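Local coordinates for galactan 1,3-beta-galactosidase (Phanerochaete chrysosporium, PDB 7BYS), which probably hydrolyses beta-1,3-galactan from the chain end as a family 43 glycoside hydrolase, and also carries a calcium-bound family 35 carbohydrate-binding module, at residues 244-249 against 253-258; 197-202 against 280-285; 23-28 against 32-37. All blocks are in the same frame, centred on the assembly; numbering follows the deposited sequence.

Interaction 1 (244-249 against 253-258)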
# COMPACT_ATOMS: atom_id res chain seq x y z
N ALA A 244 4.92 2.39 1.10
CA ALA A 244 4.74 2.84 2.48
C ALA A 244 5.78 2.20 3.41
O ALA A 244 6.42 2.90 4.21
CB ALA A 244 3.34 2.53 3.01
N PHE A 245 5.98 0.89 3.29
CA PHE A 245 6.92 0.20 4.17
C PHE A 245 7.37 -1.08 3.48
O PHE A 245 6.58 -1.75 2.81
CB PHE A 245 6.30 -0.15 5.54
CG PHE A 245 7.33 -0.37 6.61
CD1 PHE A 245 7.87 0.71 7.32
CD2 PHE A 245 7.81 -1.65 6.88
CE1 PHE A 245 8.85 0.51 8.29
CE2 PHE A 245 8.79 -1.85 7.84
CZ PHE A 245 9.30 -0.78 8.54
N ASP A 246 8.64 -1.43 3.67
CA ASP A 246 9.23 -2.59 3.02
C ASP A 246 9.79 -3.48 4.11
O ASP A 246 10.81 -3.17 4.72
CB ASP A 246 10.28 -2.11 2.03
CG ASP A 246 9.74 -1.02 1.15
OD1 ASP A 246 8.75 -1.32 0.42
OD2 ASP A 246 10.23 0.12 1.24
N LEU A 247 9.06 -4.57 4.40
CA LEU A 247 9.35 -5.41 5.57
C LEU A 247 10.20 -6.60 5.16
O LEU A 247 9.86 -7.28 4.19
CB LEU A 247 8.04 -5.91 6.17
CG LEU A 247 8.22 -6.63 7.50
CD1 LEU A 247 8.50 -5.65 8.62
CD2 LEU A 247 6.97 -7.46 7.82
N PRO A 248 11.30 -6.91 5.84
CA PRO A 248 12.04 -8.13 5.49
C PRO A 248 11.21 -9.37 5.74
O PRO A 248 10.38 -9.42 6.65
CB PRO A 248 13.27 -8.08 6.41
CG PRO A 248 12.99 -7.07 7.43
CD PRO A 248 11.94 -6.14 6.92
N LEU A 249 11.40 -10.38 4.89
CA LEU A 249 10.65 -11.64 5.00
C LEU A 249 11.56 -12.75 4.46
O LEU A 249 11.58 -13.01 3.26
CB LEU A 249 9.34 -11.59 4.23
CG LEU A 249 8.50 -12.88 4.27
CD1 LEU A 249 7.82 -13.02 5.60
CD2 LEU A 249 7.48 -12.92 3.14
N ALA A 253 11.06 -9.98 0.88
CA ALA A 253 10.49 -8.88 1.64
C ALA A 253 9.02 -8.78 1.27
O ALA A 253 8.53 -9.48 0.37
CB ALA A 253 11.21 -7.57 1.32
N ILE A 254 8.30 -7.91 1.97
CA ILE A 254 6.93 -7.57 1.64
C ILE A 254 6.89 -6.10 1.26
O ILE A 254 7.31 -5.24 2.04
CB ILE A 254 5.97 -7.83 2.81
CG1 ILE A 254 6.05 -9.30 3.22
CG2 ILE A 254 4.55 -7.43 2.41
CD1 ILE A 254 5.26 -9.60 4.46
N TYR A 255 6.38 -5.82 0.06
CA TYR A 255 6.04 -4.46 -0.33
C TYR A 255 4.71 -4.10 0.30
O TYR A 255 3.69 -4.76 0.05
CB TYR A 255 5.92 -4.40 -1.85
CG TYR A 255 5.31 -3.11 -2.33
CD1 TYR A 255 6.08 -1.98 -2.48
CD2 TYR A 255 3.95 -3.03 -2.63
CE1 TYR A 255 5.55 -0.78 -2.92
CE2 TYR A 255 3.38 -1.83 -3.06
CZ TYR A 255 4.19 -0.71 -3.20
OH TYR A 255 3.65 0.49 -3.62
N MET A 256 4.69 -3.06 1.14
CA MET A 256 3.46 -2.56 1.73
C MET A 256 3.24 -1.16 1.18
O MET A 256 4.03 -0.26 1.44
CB MET A 256 3.51 -2.51 3.25
CG MET A 256 3.75 -3.86 3.87
SD MET A 256 4.04 -3.69 5.64
CE MET A 256 3.95 -5.40 6.17
N GLY A 257 2.18 -1.01 0.38
CA GLY A 257 1.85 0.26 -0.22
C GLY A 257 0.44 0.71 0.13
O GLY A 257 -0.37 -0.06 0.68
N ASP A 258 0.15 1.96 -0.20
CA ASP A 258 -1.17 2.55 -0.06
C ASP A 258 -1.76 2.80 -1.44
O ASP A 258 -1.06 3.24 -2.35
CB ASP A 258 -1.08 3.93 0.63
CG ASP A 258 -0.63 3.84 2.07
OD1 ASP A 258 -1.40 3.32 2.90
OD2 ASP A 258 0.50 4.29 2.37
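Phe245 pairs with Met256 and Leu247 with Ile254 in the hydrogen-bonded positions of two antiparallel strands whose axes approach to 4.4 Å at 161°. The ladder is distorted at one end: the carbonyl O of Met256 takes two bonds, 2.8 Å from Ala244 N and 2.9 Å from Phe245 N, so two residues of 244-249 stand opposite one of 253-258.

On the face carrying Phe245, Leu247, Ile254 and Met256 the packing is apolar. Met256 has CG beside its backbone N (chi1 -59°) and is extended beyond it, which carries the thioether across, Met256 CE lying 4.0 Å from Leu247 CD2. Its SD passes 4.2 Å from Phe245 CB. Leu249 CD2 meets Ile254 CG1 at 3.9 Å. Ile24 covers Phe245, Leu247 and Met256.

Asp246 and Tyr255 point the same way from the other face, side by side, with carboxylate and ring planes 29° apart and Asp246 OD1 4.0 Å from Tyr255 CD1. Asp246 OD2 is hydrogen-bonded to Asn243 ND2 and Tyr255 OH to Ser241 OG.

This is a beta hairpin with a classic bulge, the inner strands of a propeller blade; bulged Ala244 sits next to Arg82, which binds galactose in another structure of this protein.

Interaction 2 (197-202 against 280-285)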
# COMPACT_ATOMS: atom_id res chain seq x y z
N GLU A 197 23.15 -6.15 1.84
CA GLU A 197 23.02 -5.01 0.94
C GLU A 197 21.76 -4.23 1.30
O GLU A 197 20.79 -4.80 1.81
CB GLU A 197 22.93 -5.53 -0.50
CG GLU A 197 22.85 -4.48 -1.58
CD GLU A 197 24.21 -4.07 -2.11
OE1 GLU A 197 24.25 -3.43 -3.19
OE2 GLU A 197 25.23 -4.39 -1.45
N TYR A 198 21.78 -2.93 1.03
CA TYR A 198 20.66 -2.05 1.34
C TYR A 198 19.84 -1.80 0.08
O TYR A 198 20.39 -1.46 -0.97
CB TYR A 198 21.14 -0.71 1.90
CG TYR A 198 22.03 -0.82 3.10
CD1 TYR A 198 21.49 -0.84 4.39
CD2 TYR A 198 23.41 -0.92 2.97
CE1 TYR A 198 22.31 -0.95 5.50
CE2 TYR A 198 24.23 -1.02 4.09
CZ TYR A 198 23.68 -1.04 5.34
OH TYR A 198 24.50 -1.14 6.44
N PHE A 199 18.52 -1.95 0.19
CA PHE A 199 17.62 -1.74 -0.93
C PHE A 199 16.65 -0.63 -0.58
O PHE A 199 15.88 -0.75 0.38
CB PHE A 199 16.88 -3.03 -1.29
CG PHE A 199 17.74 -4.02 -1.98
CD1 PHE A 199 18.60 -4.83 -1.26
CD2 PHE A 199 17.72 -4.13 -3.36
CE1 PHE A 199 19.43 -5.75 -1.91
CE2 PHE A 199 18.55 -5.04 -4.01
CZ PHE A 199 19.40 -5.85 -3.28
N LEU A 200 16.69 0.45 -1.37
CA LEU A 200 15.79 1.58 -1.22
C LEU A 200 14.66 1.43 -2.23
O LEU A 200 14.91 1.18 -3.41
CB LEU A 200 16.57 2.88 -1.50
CG LEU A 200 15.76 4.17 -1.65
CD1 LEU A 200 15.13 4.59 -0.33
CD2 LEU A 200 16.62 5.30 -2.19
N ILE A 201 13.42 1.54 -1.75
CA ILE A 201 12.23 1.59 -2.58
C ILE A 201 11.64 2.98 -2.43
O ILE A 201 11.56 3.50 -1.31
CB ILE A 201 11.20 0.55 -2.11
CG1 ILE A 201 11.85 -0.82 -1.91
CG2 ILE A 201 10.02 0.51 -3.08
CD1 ILE A 201 12.41 -1.40 -3.16
N ALA A 202 11.20 3.58 -3.54
CA ALA A 202 10.67 4.94 -3.48
C ALA A 202 9.78 5.19 -4.68
O ALA A 202 9.89 4.53 -5.71
CB ALA A 202 11.80 5.97 -3.44
N GLY A 280 18.02 -11.45 -7.89
CA GLY A 280 18.95 -10.41 -7.48
C GLY A 280 18.38 -9.01 -7.52
O GLY A 280 18.89 -8.13 -6.81
N ALA A 281 17.35 -8.78 -8.31
CA ALA A 281 16.62 -7.52 -8.36
C ALA A 281 15.27 -7.74 -7.72
O ALA A 281 14.62 -8.75 -8.02
CB ALA A 281 16.43 -7.11 -9.82
N PRO A 282 14.81 -6.87 -6.83
CA PRO A 282 13.49 -7.06 -6.23
C PRO A 282 12.39 -6.75 -7.23
O PRO A 282 12.50 -5.82 -8.03
CB PRO A 282 13.47 -6.08 -5.05
CG PRO A 282 14.49 -5.04 -5.41
CD PRO A 282 15.55 -5.75 -6.21
N GLN A 283 11.33 -7.55 -7.20
CA GLN A 283 10.19 -7.37 -8.09
C GLN A 283 8.93 -7.73 -7.32
O GLN A 283 8.89 -8.75 -6.63
CB GLN A 283 10.27 -8.28 -9.33
CG GLN A 283 11.26 -7.82 -10.40
CD GLN A 283 10.95 -6.44 -10.94
OE1 GLN A 283 10.00 -6.25 -11.71
NE2 GLN A 283 11.74 -5.46 -10.53
N ILE A 284 7.90 -6.89 -7.44
CA ILE A 284 6.60 -7.23 -6.87
C ILE A 284 6.08 -8.48 -7.55
O ILE A 284 6.13 -8.60 -8.78
CB ILE A 284 5.63 -6.05 -7.04
CG1 ILE A 284 5.91 -4.96 -6.01
CG2 ILE A 284 4.18 -6.54 -6.97
CD1 ILE A 284 5.06 -3.71 -6.18
N VAL A 285 5.62 -9.43 -6.75
CA VAL A 285 4.87 -10.58 -7.24
C VAL A 285 3.40 -10.19 -7.19
O VAL A 285 2.84 -9.99 -6.11
CB VAL A 285 5.13 -11.81 -6.37
CG1 VAL A 285 4.33 -13.02 -6.87
CG2 VAL A 285 6.62 -12.12 -6.31
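Phe199 against Pro282 is the apolar contact between these segments. The CD2-CE2 side of the phenyl ring does the touching: Phe199 CE2 lies 3.8 Å from Pro282 CD, and Phe199 CD2 is 3.9 Å from Pro282 CG. The ring and the pyrrolidine meet at a slant. With chi1 at -74°, Phe199 CG is anti to its own carbonyl carbon, and from there the ring extends to the proline across a gap of 8.6 Å between the CA atoms of Phe199 and Pro282. A looser neighbour of the same ring is Gly280 O, 4.2 Å from Phe199 CE2, a van der Waals approach. Gly280 itself has a positive phi (82°), a backbone shape that suits glycine, as the chain turns toward Pro282. The interface is small, 125 Å² in all, yet Phe199 and Pro282 are both buried. Phe277 adds its ring edge-to-face with that of Phe199 and also touches Pro282, while Trp215 covers the proline and Ile201.

The contact lies between the fourth and fifth blades of the five-bladed beta-propeller that is the family 43 catalytic fold. Strand 197-204 belongs to the fourth blade and 283-284 is the outermost strand of the fifth, so the two meet through side chains; no hydrogen bond passes directly between the segments.

Among polar groups, Gln283 folds back on the preceding residue within 280-285: Gln283 NE2 is 2.6 Å from Pro282 O, but the bond is bent to 130° at the hydrogen and is weak. The same amide nitrogen also bonds the carbonyl O of Asp230, on the short strand 229-230 of the fourth blade.

Interaction 3 (23-28 against 32-37)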
# COMPACT_ATOMS: atom_id res chain seq x y z
N GLY A 23 3.95 2.23 9.14
CA GLY A 23 5.23 1.93 9.75
C GLY A 23 5.10 0.66 10.57
O GLY A 23 4.16 0.52 11.37
N ILE A 24 6.00 -0.30 10.37
CA ILE A 24 5.97 -1.57 11.08
C ILE A 24 7.10 -1.61 12.10
O ILE A 24 8.21 -1.13 11.82
CB ILE A 24 6.06 -2.78 10.12
CG1 ILE A 24 5.01 -2.66 9.01
CG2 ILE A 24 5.87 -4.08 10.90
CD1 ILE A 24 3.56 -2.77 9.48
N LEU A 25 6.83 -2.19 13.26
CA LEU A 25 7.80 -2.42 14.32
C LEU A 25 7.64 -3.85 14.80
O LEU A 25 6.51 -4.32 14.98
CB LEU A 25 7.55 -1.45 15.50
CG LEU A 25 8.20 -1.75 16.86
CD1 LEU A 25 9.69 -1.44 16.86
CD2 LEU A 25 7.50 -0.97 17.97
N GLN A 26 8.75 -4.55 15.01
CA GLN A 26 8.70 -5.88 15.59
C GLN A 26 9.34 -5.84 16.96
O GLN A 26 10.46 -5.35 17.12
CB GLN A 26 9.41 -6.92 14.70
CG GLN A 26 9.22 -8.34 15.20
CD GLN A 26 10.01 -9.38 14.41
OE1 GLN A 26 10.53 -9.10 13.34
NE2 GLN A 26 10.09 -10.59 14.95
N VAL A 27 8.61 -6.33 17.97
CA VAL A 27 9.12 -6.47 19.33
C VAL A 27 8.94 -7.93 19.71
O VAL A 27 7.82 -8.41 19.89
CB VAL A 27 8.38 -5.56 20.32
CG1 VAL A 27 8.99 -5.68 21.73
CG2 VAL A 27 8.38 -4.11 19.84
N GLY A 28 10.06 -8.64 19.84
CA GLY A 28 9.95 -10.07 20.04
C GLY A 28 9.21 -10.68 18.86
O GLY A 28 9.54 -10.43 17.70
N TYR A 32 3.79 -4.61 15.22
CA TYR A 32 3.03 -3.40 15.47
C TYR A 32 2.93 -2.63 14.17
O TYR A 32 3.94 -2.35 13.52
CB TYR A 32 3.72 -2.53 16.55
CG TYR A 32 3.74 -3.21 17.89
CD1 TYR A 32 4.67 -4.21 18.18
CD2 TYR A 32 2.81 -2.88 18.86
CE1 TYR A 32 4.67 -4.86 19.41
CE2 TYR A 32 2.81 -3.53 20.09
CZ TYR A 32 3.73 -4.52 20.35
OH TYR A 32 3.73 -5.16 21.57
N TRP A 33 1.70 -2.32 13.77
CA TRP A 33 1.42 -1.53 12.58
C TRP A 33 0.92 -0.17 13.04
O TRP A 33 -0.15 -0.08 13.65
CB TRP A 33 0.40 -2.29 11.73
CG TRP A 33 -0.01 -1.62 10.44
CD1 TRP A 33 0.41 -0.41 9.95
CD2 TRP A 33 -0.94 -2.14 9.48
NE1 TRP A 33 -0.21 -0.16 8.74
CE2 TRP A 33 -1.05 -1.20 8.44
CE3 TRP A 33 -1.71 -3.31 9.41
CZ2 TRP A 33 -1.87 -1.40 7.33
CZ3 TRP A 33 -2.54 -3.51 8.32
CH2 TRP A 33 -2.62 -2.56 7.29
N PHE A 34 1.71 0.87 12.80
CA PHE A 34 1.34 2.24 13.05
C PHE A 34 0.94 2.90 11.74
O PHE A 34 1.52 2.61 10.70
CB PHE A 34 2.52 3.03 13.62
CG PHE A 34 3.07 2.47 14.88
CD1 PHE A 34 4.07 1.52 14.86
CD2 PHE A 34 2.59 2.90 16.10
CE1 PHE A 34 4.58 0.99 16.04
CE2 PHE A 34 3.09 2.37 17.29
CZ PHE A 34 4.08 1.42 17.26
N GLY A 35 -0.04 3.79 11.80
CA GLY A 35 -0.40 4.47 10.57
C GLY A 35 -1.29 5.65 10.83
O GLY A 35 -1.65 5.95 11.98
N GLU A 36 -1.66 6.32 9.74
CA GLU A 36 -2.57 7.46 9.80
C GLU A 36 -4.01 6.96 9.89
O GLU A 36 -4.46 6.18 9.05
CB GLU A 36 -2.41 8.30 8.54
CG GLU A 36 -0.98 8.70 8.24
CD GLU A 36 -0.73 8.90 6.75
OE1 GLU A 36 -1.71 8.94 5.97
OE2 GLU A 36 0.44 8.98 6.34
N ASP A 37 -4.75 7.45 10.89
CA ASP A 37 -6.18 7.18 10.98
C ASP A 37 -6.90 8.20 10.11
O ASP A 37 -6.89 9.39 10.39
CB ASP A 37 -6.63 7.29 12.44
CG ASP A 37 -8.10 6.95 12.64
OD1 ASP A 37 -8.87 6.92 11.66
OD2 ASP A 37 -8.50 6.71 13.80
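Gly23 and Phe34 exchange a pair of backbone hydrogen bonds, and Leu25 and Tyr32 do the same two residues further along. The shortest is Tyr32 N to Leu25 O at 2.7 Å; the straightest is Gly23 N to Phe34 O, 172° at the hydrogen. Between these rungs Ile24 faces Trp33 in a non-hydrogen-bonded pair, where Ile24 CA sends a C-H toward Tyr32 O at 3.3 Å.

Of the apolar contacts, on the face of Leu25, Tyr32 and Phe34, Leu25 CB meets the edge of the Phe34 ring, in its plane, 3.9 Å from Phe34 CE1. The Tyr32 ring is turned so that Leu25 O lies at its edge, and Tyr32 CE1 meets Val27 CG2 at 3.8 Å. Opposite, Ile24 CG1 sits beside its backbone N (chi1 -52°) and chi2 of -67° bends Ile24 CD1 round to the indole, 3.9 Å from Trp33 CG. Trp59, Tyr270 and Trp272 hem in the indole, the last two from the fifth blade.

The segments form the inner hairpin of the first propeller blade. Glu36 OE2 accepts a hydrogen bond from the backbone N of Arg82, which binds galactose in another structure of this protein, so the hairpin's end lies beside that site.

In the fold
From the N terminus, interaction 3 closes first, as a tight hairpin at the start of the propeller. Much later strand 197-204 opens interaction 2, whose partner is 280-285, after 77 intervening residues; interaction 1 forms and closes within that span, another short hairpin. Interactions 1 and 2 share the fifth blade's sheet and touch: Asp246 OD2 lies 3.5 Å from Ile201 CB, where the fifth blade meets the fourth. On its other flank the fifth blade meets the first: Met256 SD is 3.7 Å from Ile24 CG1. Interactions 2 and 3 do not touch, their nearest atoms being about 13 Å apart. The first and last blades thus pack together, closing the ring.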